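Local coordinates for N-acetyltransferase family protein (Bacillus anthracis, PDB 3LNB) that probably transfers the acetyl group of acetyl-coenzyme A to arylamines, and inactivates sulfamethoxazole, as an arylamine N-acetyltransferase, at residues Ile50-Leu55 with Leu143-Lys148; Leu106-Met111 with Ile226-Val231; Val165-Glu170 with Gly189-Glu194. The protein carries 1 engineered substitution. All blocks are in the same frame, centred on the assembly; numbering follows the deposited sequence.

Contact 1: Ile50-Leu55 with Leu143-Lys148; sequences ITFNDL and LHHNKK. With FMT (formic acid), chain D.
Next to the stack of F52 on H145, D54 OD2 is gripped twice by T51 and folds the loop that presents the phenyl ring. T51 N reaches the anti lone pair of D54 OD2 at 2.8 Å in a nearly straight bond (N-H...O 167°). T51 OG1 gives D54 OD2 a second bond, also of 2.8 Å, but from above the carboxylate plane. The backbone bond from D54 N to T51 O closes the same short loop.

F52 lies between the two polar residues, its CG anti to the backbone N (chi1 -179°), and this torsion carries its ring over the imidazole of H145. The rings form an offset stack, with planes 7° apart and centroids separated by 4.3 Å. F52 CG sits 3.4 Å from H145 CD2, and F52 CB adds a CH-pi contact over the face of the H145 ring that the phenyl covers. The other face of the imidazole is partly covered by N146 CG, in the type I' turn joining strands 131-145 and 148-152.

L143 CD2 meets the phenyl ring at its edge, 3.9 Å from F52 CD1. The same methyl meets L55 CD1 tip to tip at 3.6 Å. The Y150 ring also meets F52. At the start of segment 50-55, I50 N donates to a formic acid molecule, probably from the crystallisation liquor, which Q36 also binds.

No hydrogen bond crosses between the segments. Stacking and apolar packing therefore hold the loop against the hairpin, while the T51-D54 bonds lie within the loop and fix its shape.

Contact 2: Leu106-Met111 with Ile226-Val231; sequences LYYFLM and IDEQKV
Y108 and E228 join helix 99-112 to the capped N-terminal end of helix 228-240 by one side-chain hydrogen bond. Along 226-231, I226 comes first, its backbone bonded to K119 and its side chain packed on the same residue, which ties the approach to the helix to strand 116-126. D227 follows as N-cap: its OD2 accepts from K230 N at 2.9 Å, the donor lying nearly along the C-O axis and the N-H...O angle being 167°. E228 begins the helix. Its CG stands anti to the backbone N (chi1 -162°), and a bend at chi2 brings the carboxylate across the end of Y108, while I81 and S82 touch the side chain. K230, two residues on, forms a salt bridge with D136. V231 gives its N to D227 O at 3.0 Å, starting the regular helical bonding, and its side chain packs on I81 and K119.

The backbones stay well separated, the nearest CA atoms being those of Y108 and E228 at 11.2 Å, so the long side chains span the gap. Both are partly exposed. The ring and carboxylate planes are 50° apart; Y108 OH donates to E228 OE2 at 2.7 Å from above the carboxylate plane, and E228 OE1 lies 2.8 Å from Y108 OH.

Contact 3: Val165-Glu170 with Gly189-Glu194; sequences VPFSGE and GTHILE
F167 and H191 come closest in the backbone, with CA atoms 9.1 Å apart: F167 lies in a type I turn from P166 to G169, closed by G169 N bonding P166 O at 3.1 Å, and H191 forms with T190 a classic beta bulge opposite F221. No backbone bond joins the two segments, and the side chains bridge the distance.

F167 CG stands beside its backbone N and anti to the carbonyl carbon (chi1 -85°), which swings the phenyl toward the histidine. F167 CE2 approaches H191 CD2 at 3.7 Å. The rings meet obliquely, with centroids 5.5 Å apart and planes at 59°. On the far side of the imidazole from CD2, H191 ND1 is held by T190 OG1 at 2.6 Å in the plane of the ring. That short bond would fix the imidazole's rotation, with H191 CD2 and NE2 beside F167 CE2.

Strand 216-225 serves as common ground, because both F167 and H191 touch L223 there. F167 also packs on V151 of strand 148-152, V165 reaches I181 of strand 177-182, and H191 meets the F221 ring. The contact thereby links the turn that follows edge strand 165-166 to strand 191-196, several strands away across the same antiparallel sheet, consistent with the curled, barrel-like sheet of this family.

In the fold
Contacts 1 and 2 alternate along the chain, and their centres lie 17 Å apart; they touch where L55 CD2 packs on L110 CD2 at 3.7 Å, so helix 99-112 bears on the first residue of helix 55-65, just after the loop of contact 1. Contact 3 falls between the two segments of contact 2 in sequence, yet its nearest atoms are about 11 Å from them. Contacts 1 and 3 follow in series, with centres 16 Å apart, and both reach the eight-stranded antiparallel sheet, through strands 131-145, 165-166 and 191-196. Together the contacts tie one helix to another, a loop to the sheet, and the sheet to itself, consistent with the helical-bundle and beta-barrel build of arylamine N-acetyltransferases.

Contact 1: Ile50-Leu55 with Leu143-Lys148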
loop_
_atom_site.group_PDB
_atom_site.type_symbol
_atom_site.label_atom_id
_atom_site.label_comp_id
_atom_site.label_asym_id
_atom_site.label_seq_id
_atom_site.Cartn_x
_atom_site.Cartn_y
_atom_site.Cartn_z
ATOM N N ILE A 50 -10.478 8.058 -16.326
ATOM C CA ILE A 50 -10.642 7.038 -15.308
ATOM C C ILE A 50 -11.937 7.233 -14.545
ATOM O O ILE A 50 -12.145 8.278 -13.929
ATOM C CB ILE A 50 -9.482 7.058 -14.303
ATOM C CG1 ILE A 50 -8.172 6.739 -15.024
ATOM C CG2 ILE A 50 -9.741 6.047 -13.195
ATOM C CD1 ILE A 50 -8.187 5.407 -15.745
ATOM N N THR A 51 -12.806 6.228 -14.587
ATOM C CA THR A 51 -14.073 6.305 -13.881
ATOM C C THR A 51 -14.060 5.314 -12.723
ATOM O O THR A 51 -13.109 4.541 -12.560
ATOM C CB THR A 51 -15.267 5.978 -14.812
ATOM O OG1 THR A 51 -15.156 4.626 -15.284
ATOM C CG2 THR A 51 -15.290 6.936 -16.006
ATOM N N PHE A 52 -15.117 5.335 -11.924
ATOM C CA PHE A 52 -15.214 4.444 -10.780
ATOM C C PHE A 52 -14.934 2.986 -11.142
ATOM O O PHE A 52 -14.168 2.298 -10.456
ATOM C CB PHE A 52 -16.598 4.552 -10.150
ATOM C CG PHE A 52 -16.782 3.672 -8.948
ATOM C CD1 PHE A 52 -16.205 4.008 -7.729
ATOM C CD2 PHE A 52 -17.518 2.499 -9.041
ATOM C CE1 PHE A 52 -16.360 3.184 -6.618
ATOM C CE2 PHE A 52 -17.682 1.665 -7.935
ATOM C CZ PHE A 52 -17.102 2.007 -6.724
ATOM N N ASN A 53 -15.550 2.515 -12.219
ATOM C CA ASN A 53 -15.364 1.137 -12.637
ATOM C C ASN A 53 -13.934 0.818 -13.038
ATOM O O ASN A 53 -13.582 -0.345 -13.152
ATOM C CB ASN A 53 -16.323 0.778 -13.783
ATOM C CG ASN A 53 -17.784 0.736 -13.337
ATOM O OD1 ASN A 53 -18.084 0.686 -12.140
ATOM N ND2 ASN A 53 -18.697 0.739 -14.302
ATOM N N ASP A 54 -13.108 1.843 -13.239
ATOM C CA ASP A 54 -11.711 1.640 -13.632
ATOM C C ASP A 54 -10.747 1.523 -12.453
ATOM O O ASP A 54 -9.543 1.295 -12.646
ATOM C CB ASP A 54 -11.237 2.790 -14.526
ATOM C CG ASP A 54 -11.971 2.845 -15.849
ATOM O OD1 ASP A 54 -11.934 1.832 -16.574
ATOM O OD2 ASP A 54 -12.574 3.897 -16.163
ATOM N N LEU A 55 -11.271 1.684 -11.240
ATOM C CA LEU A 55 -10.441 1.627 -10.043
ATOM C C LEU A 55 -9.820 0.256 -9.785
ATOM O O LEU A 55 -8.710 0.161 -9.259
ATOM C CB LEU A 55 -11.247 2.082 -8.820
ATOM C CG LEU A 55 -11.653 3.560 -8.836
ATOM C CD1 LEU A 55 -12.569 3.879 -7.663
ATOM C CD2 LEU A 55 -10.409 4.423 -8.798
ATOM N N LEU A 143 -12.885 7.321 -0.527
ATOM C CA LEU A 143 -13.505 7.845 -1.739
ATOM C C LEU A 143 -15.015 7.941 -1.598
ATOM O O LEU A 143 -15.660 7.002 -1.123
ATOM C CB LEU A 143 -13.193 6.934 -2.939
ATOM C CG LEU A 143 -14.056 7.184 -4.190
ATOM C CD1 LEU A 143 -13.536 8.405 -4.928
ATOM C CD2 LEU A 143 -14.039 5.975 -5.110
ATOM N N HIS A 144 -15.572 9.075 -2.012
ATOM C CA HIS A 144 -17.014 9.263 -1.966
ATOM C C HIS A 144 -17.508 9.208 -3.402
ATOM O O HIS A 144 -17.104 10.018 -4.236
ATOM C CB HIS A 144 -17.391 10.615 -1.358
ATOM C CG HIS A 144 -18.845 10.727 -1.025
ATOM N ND1 HIS A 144 -19.424 10.022 0.008
ATOM C CD2 HIS A 144 -19.851 11.401 -1.630
ATOM C CE1 HIS A 144 -20.724 10.254 0.025
ATOM N NE2 HIS A 144 -21.009 11.087 -0.960
ATOM N N HIS A 145 -18.389 8.254 -3.685
ATOM C CA HIS A 145 -18.912 8.090 -5.032
ATOM C C HIS A 145 -20.380 7.683 -5.032
ATOM O O HIS A 145 -20.751 6.665 -4.451
ATOM C CB HIS A 145 -18.089 7.033 -5.778
ATOM C CG HIS A 145 -18.614 6.712 -7.141
ATOM N ND1 HIS A 145 -18.555 7.602 -8.190
ATOM C CD2 HIS A 145 -19.252 5.615 -7.615
ATOM C CE1 HIS A 145 -19.136 7.070 -9.251
ATOM N NE2 HIS A 145 -19.569 5.865 -8.927
ATOM N N ASN A 146 -21.212 8.485 -5.693
ATOM C CA ASN A 146 -22.641 8.200 -5.778
ATOM C C ASN A 146 -23.259 7.947 -4.412
ATOM O O ASN A 146 -23.904 6.913 -4.198
ATOM C CB ASN A 146 -22.890 6.975 -6.656
ATOM C CG ASN A 146 -22.624 7.240 -8.115
ATOM O OD1 ASN A 146 -22.804 6.355 -8.958
ATOM N ND2 ASN A 146 -22.197 8.462 -8.433
ATOM N N LYS A 147 -23.038 8.875 -3.489
ATOM C CA LYS A 147 -23.585 8.784 -2.143
ATOM C C LYS A 147 -23.018 7.660 -1.279
ATOM O O LYS A 147 -23.557 7.367 -0.212
ATOM C CB LYS A 147 -25.103 8.636 -2.218
ATOM C CG LYS A 147 -25.773 9.683 -3.091
ATOM C CD LYS A 147 -27.256 9.748 -2.789
ATOM C CE LYS A 147 -27.917 8.405 -2.998
ATOM N NZ LYS A 147 -29.305 8.408 -2.465
ATOM N N LYS A 148 -21.936 7.038 -1.728
ATOM C CA LYS A 148 -21.327 5.947 -0.969
ATOM C C LYS A 148 -19.838 6.160 -0.718
ATOM O O LYS A 148 -19.136 6.731 -1.552
ATOM C CB LYS A 148 -21.526 4.624 -1.709
ATOM C CG LYS A 148 -22.952 4.105 -1.688
ATOM C CD LYS A 148 -23.013 2.721 -2.309
ATOM C CE LYS A 148 -23.385 2.784 -3.778
ATOM N NZ LYS A 148 -24.860 2.935 -3.922
HETATM C C FMT D . -9.523 11.858 -15.784
HETATM O O1 FMT D . -8.429 12.159 -16.217
HETATM O O2 FMT D . -9.856 10.566 -15.619
#

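Contact 2: Leu106-Met111 with Ile226-Val231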
loop_
_atom_site.group_PDB
_atom_site.type_symbol
_atom_site.label_atom_id
_atom_site.label_comp_id
_atom_site.label_asym_id
_atom_site.label_seq_id
_atom_site.Cartn_x
_atom_site.Cartn_y
_atom_site.Cartn_z
ATOM N N LEU A 106 -1.376 7.629 -5.157
ATOM C CA LEU A 106 -2.682 7.287 -5.703
ATOM C C LEU A 106 -3.675 8.409 -5.400
ATOM O O LEU A 106 -4.545 8.712 -6.214
ATOM C CB LEU A 106 -3.185 5.966 -5.111
ATOM C CG LEU A 106 -4.588 5.524 -5.543
ATOM C CD1 LEU A 106 -4.655 5.430 -7.061
ATOM C CD2 LEU A 106 -4.919 4.177 -4.920
ATOM N N TYR A 107 -3.547 9.018 -4.225
ATOM C CA TYR A 107 -4.435 10.113 -3.848
ATOM C C TYR A 107 -4.319 11.222 -4.892
ATOM O O TYR A 107 -5.319 11.655 -5.467
ATOM C CB TYR A 107 -4.060 10.673 -2.470
ATOM C CG TYR A 107 -4.614 12.061 -2.212
ATOM C CD1 TYR A 107 -5.955 12.252 -1.868
ATOM C CD2 TYR A 107 -3.812 13.189 -2.381
ATOM C CE1 TYR A 107 -6.486 13.539 -1.707
ATOM C CE2 TYR A 107 -4.328 14.479 -2.222
ATOM C CZ TYR A 107 -5.667 14.647 -1.890
ATOM O OH TYR A 107 -6.183 15.920 -1.798
ATOM N N TYR A 108 -3.096 11.682 -5.129
ATOM C CA TYR A 108 -2.869 12.739 -6.103
ATOM C C TYR A 108 -3.419 12.345 -7.466
ATOM O O TYR A 108 -4.077 13.146 -8.126
ATOM C CB TYR A 108 -1.375 13.063 -6.221
ATOM C CG TYR A 108 -0.832 13.849 -5.050
ATOM C CD1 TYR A 108 -1.418 15.056 -4.671
ATOM C CD2 TYR A 108 0.261 13.390 -4.318
ATOM C CE1 TYR A 108 -0.930 15.794 -3.588
ATOM C CE2 TYR A 108 0.759 14.119 -3.228
ATOM C CZ TYR A 108 0.158 15.320 -2.873
ATOM O OH TYR A 108 0.645 16.061 -1.813
ATOM N N PHE A 109 -3.156 11.110 -7.876
ATOM C CA PHE A 109 -3.636 10.635 -9.165
ATOM C C PHE A 109 -5.159 10.718 -9.246
ATOM O O PHE A 109 -5.707 11.270 -10.204
ATOM C CB PHE A 109 -3.200 9.190 -9.412
ATOM C CG PHE A 109 -3.629 8.653 -10.753
ATOM C CD1 PHE A 109 -3.080 9.159 -11.925
ATOM C CD2 PHE A 109 -4.601 7.665 -10.842
ATOM C CE1 PHE A 109 -3.496 8.687 -13.172
ATOM C CE2 PHE A 109 -5.025 7.184 -12.085
ATOM C CZ PHE A 109 -4.472 7.698 -13.250
ATOM N N LEU A 110 -5.837 10.177 -8.239
ATOM C CA LEU A 110 -7.294 10.191 -8.223
ATOM C C LEU A 110 -7.863 11.610 -8.165
ATOM O O LEU A 110 -8.963 11.861 -8.662
ATOM C CB LEU A 110 -7.826 9.351 -7.060
ATOM C CG LEU A 110 -7.529 7.847 -7.159
ATOM C CD1 LEU A 110 -8.187 7.110 -5.994
ATOM C CD2 LEU A 110 -8.045 7.305 -8.488
ATOM N N MET A 111 -7.126 12.533 -7.555
ATOM C CA MET A 111 -7.584 13.917 -7.499
ATOM C C MET A 111 -7.513 14.466 -8.926
ATOM O O MET A 111 -8.439 15.130 -9.389
ATOM C CB MET A 111 -6.706 14.760 -6.566
ATOM C CG MET A 111 -7.006 14.607 -5.066
ATOM S SD MET A 111 -8.639 15.250 -4.542
ATOM C CE MET A 111 -8.322 17.023 -4.572
ATOM N N ILE A 226 -6.244 13.927 6.735
ATOM C CA ILE A 226 -4.862 14.257 7.052
ATOM C C ILE A 226 -4.167 14.910 5.861
ATOM O O ILE A 226 -4.414 14.553 4.707
ATOM C CB ILE A 226 -4.066 13.005 7.490
ATOM C CG1 ILE A 226 -4.030 11.973 6.362
ATOM C CG2 ILE A 226 -4.698 12.417 8.743
ATOM C CD1 ILE A 226 -3.286 10.695 6.724
ATOM N N ASP A 227 -3.297 15.872 6.153
ATOM C CA ASP A 227 -2.574 16.593 5.114
ATOM C C ASP A 227 -1.154 16.067 4.928
ATOM O O ASP A 227 -0.768 15.073 5.545
ATOM C CB ASP A 227 -2.558 18.091 5.439
ATOM C CG ASP A 227 -1.787 18.415 6.712
ATOM O OD1 ASP A 227 -1.872 19.576 7.152
ATOM O OD2 ASP A 227 -1.097 17.533 7.271
ATOM N N GLU A 228 -0.382 16.734 4.071
ATOM C CA GLU A 228 0.986 16.311 3.779
ATOM C C GLU A 228 1.897 16.390 5.010
ATOM O O GLU A 228 2.767 15.537 5.206
ATOM C CB GLU A 228 1.559 17.156 2.628
ATOM C CG GLU A 228 2.777 16.546 1.942
ATOM C CD GLU A 228 2.593 16.367 0.431
ATOM O OE1 GLU A 228 2.575 17.382 -0.307
ATOM O OE2 GLU A 228 2.458 15.207 -0.019
ATOM N N GLN A 229 1.690 17.397 5.850
ATOM C CA GLN A 229 2.513 17.531 7.044
ATOM C C GLN A 229 2.325 16.309 7.947
ATOM O O GLN A 229 3.297 15.750 8.451
ATOM C CB GLN A 229 2.161 18.807 7.810
ATOM C CG GLN A 229 3.340 19.360 8.594
ATOM C CD GLN A 229 3.071 20.724 9.189
ATOM O OE1 GLN A 229 2.368 21.552 8.593
ATOM N NE2 GLN A 229 3.645 20.981 10.360
ATOM N N LYS A 230 1.076 15.897 8.142
ATOM C CA LYS A 230 0.779 14.730 8.975
ATOM C C LYS A 230 1.399 13.499 8.326
ATOM O O LYS A 230 1.974 12.653 9.004
ATOM C CB LYS A 230 -0.736 14.537 9.110
ATOM C CG LYS A 230 -1.161 13.193 9.711
ATOM C CD LYS A 230 -0.705 13.010 11.161
ATOM C CE LYS A 230 -1.194 11.673 11.715
ATOM N NZ LYS A 230 -0.759 11.421 13.121
ATOM N N VAL A 231 1.271 13.403 7.007
ATOM C CA VAL A 231 1.845 12.282 6.281
ATOM C C VAL A 231 3.362 12.281 6.470
ATOM O O VAL A 231 3.974 11.222 6.552
ATOM C CB VAL A 231 1.480 12.341 4.782
ATOM C CG1 VAL A 231 2.302 11.339 3.992
ATOM C CG2 VAL A 231 0.004 12.021 4.613
#

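Contact 3: Val165-Glu170 with Gly189-Glu194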
loop_
_atom_site.group_PDB
_atom_site.type_symbol
_atom_site.label_atom_id
_atom_site.label_comp_id
_atom_site.label_asym_id
_atom_site.label_seq_id
_atom_site.Cartn_x
_atom_site.Cartn_y
_atom_site.Cartn_z
ATOM N N VAL A 165 -13.356 -0.919 -1.202
ATOM C CA VAL A 165 -14.081 -1.683 -0.187
ATOM C C VAL A 165 -15.177 -0.777 0.369
ATOM O O VAL A 165 -14.897 0.218 1.034
ATOM C CB VAL A 165 -13.139 -2.141 0.941
ATOM C CG1 VAL A 165 -13.857 -3.133 1.854
ATOM C CG2 VAL A 165 -11.884 -2.778 0.338
ATOM N N PRO A 166 -16.445 -1.123 0.107
ATOM C CA PRO A 166 -17.591 -0.334 0.565
ATOM C C PRO A 166 -17.848 -0.309 2.056
ATOM O O PRO A 166 -17.771 -1.337 2.723
ATOM C CB PRO A 166 -18.756 -0.952 -0.201
ATOM C CG PRO A 166 -18.373 -2.416 -0.226
ATOM C CD PRO A 166 -16.890 -2.355 -0.573
ATOM N N PHE A 167 -18.166 0.882 2.561
ATOM C CA PHE A 167 -18.488 1.073 3.970
ATOM C C PHE A 167 -19.782 0.319 4.293
ATOM O O PHE A 167 -20.065 0.029 5.454
ATOM C CB PHE A 167 -18.700 2.560 4.277
ATOM C CG PHE A 167 -17.435 3.320 4.563
ATOM C CD1 PHE A 167 -16.343 3.239 3.707
ATOM C CD2 PHE A 167 -17.359 4.160 5.673
ATOM C CE1 PHE A 167 -15.188 3.988 3.946
ATOM C CE2 PHE A 167 -16.208 4.916 5.925
ATOM C CZ PHE A 167 -15.122 4.829 5.058
ATOM N N SER A 168 -20.571 0.019 3.263
ATOM C CA SER A 168 -21.821 -0.698 3.469
ATOM C C SER A 168 -21.565 -2.120 3.972
ATOM O O SER A 168 -22.496 -2.827 4.341
ATOM C CB SER A 168 -22.654 -0.708 2.188
ATOM O OG SER A 168 -21.869 -1.061 1.069
ATOM N N GLY A 169 -20.300 -2.538 3.972
ATOM C CA GLY A 169 -19.957 -3.848 4.508
ATOM C C GLY A 169 -19.884 -5.102 3.655
ATOM O O GLY A 169 -19.417 -6.135 4.150
ATOM N N GLU A 170 -20.323 -5.049 2.399
ATOM C CA GLU A 170 -20.269 -6.246 1.557
ATOM C C GLU A 170 -18.820 -6.740 1.464
ATOM O O GLU A 170 -17.866 -5.952 1.516
ATOM C CB GLU A 170 -20.854 -5.960 0.153
ATOM C CG GLU A 170 -21.141 -7.221 -0.697
ATOM C CD GLU A 170 -22.124 -6.986 -1.859
ATOM O OE1 GLU A 170 -21.860 -6.092 -2.694
ATOM O OE2 GLU A 170 -23.163 -7.704 -1.948
ATOM N N GLY A 189 -9.612 3.710 16.720
ATOM C CA GLY A 189 -10.457 4.318 15.709
ATOM C C GLY A 189 -11.958 4.134 15.815
ATOM O O GLY A 189 -12.482 3.682 16.834
ATOM N N THR A 190 -12.647 4.493 14.735
ATOM C CA THR A 190 -14.097 4.398 14.652
ATOM C C THR A 190 -14.518 3.334 13.642
ATOM O O THR A 190 -15.648 2.846 13.674
ATOM C CB THR A 190 -14.708 5.747 14.222
ATOM O OG1 THR A 190 -14.056 6.208 13.031
ATOM C CG2 THR A 190 -14.516 6.784 15.305
ATOM N N HIS A 191 -13.603 2.983 12.745
ATOM C CA HIS A 191 -13.872 1.982 11.718
ATOM C C HIS A 191 -12.710 1.000 11.658
ATOM O O HIS A 191 -11.620 1.275 12.164
ATOM C CB HIS A 191 -14.017 2.637 10.337
ATOM C CG HIS A 191 -15.067 3.703 10.268
ATOM N ND1 HIS A 191 -15.053 4.819 11.077
ATOM C CD2 HIS A 191 -16.148 3.835 9.463
ATOM C CE1 HIS A 191 -16.079 5.594 10.774
ATOM N NE2 HIS A 191 -16.760 5.021 9.798
ATOM N N ILE A 192 -12.952 -0.142 11.027
ATOM C CA ILE A 192 -11.931 -1.159 10.878
ATOM C C ILE A 192 -12.077 -1.834 9.529
ATOM O O ILE A 192 -13.151 -1.836 8.926
ATOM C CB ILE A 192 -12.042 -2.281 11.954
ATOM C CG1 ILE A 192 -13.413 -2.965 11.856
ATOM C CG2 ILE A 192 -11.824 -1.713 13.345
ATOM C CD1 ILE A 192 -13.554 -4.179 12.756
ATOM N N LEU A 193 -10.971 -2.376 9.048
ATOM C CA LEU A 193 -10.976 -3.139 7.822
ATOM C C LEU A 193 -10.591 -4.508 8.356
ATOM O O LEU A 193 -9.529 -4.663 8.962
ATOM C CB LEU A 193 -9.921 -2.644 6.832
ATOM C CG LEU A 193 -9.739 -3.564 5.613
ATOM C CD1 LEU A 193 -9.109 -2.809 4.465
ATOM C CD2 LEU A 193 -8.881 -4.764 5.990
ATOM N N GLU A 194 -11.469 -5.484 8.180
ATOM C CA GLU A 194 -11.188 -6.838 8.636
ATOM C C GLU A 194 -10.825 -7.660 7.415
ATOM O O GLU A 194 -11.156 -7.282 6.290
ATOM C CB GLU A 194 -12.408 -7.450 9.324
ATOM C CG GLU A 194 -12.751 -6.801 10.647
ATOM C CD GLU A 194 -13.699 -7.653 11.475
ATOM O OE1 GLU A 194 -14.850 -7.868 11.040
ATOM O OE2 GLU A 194 -13.282 -8.111 12.558
#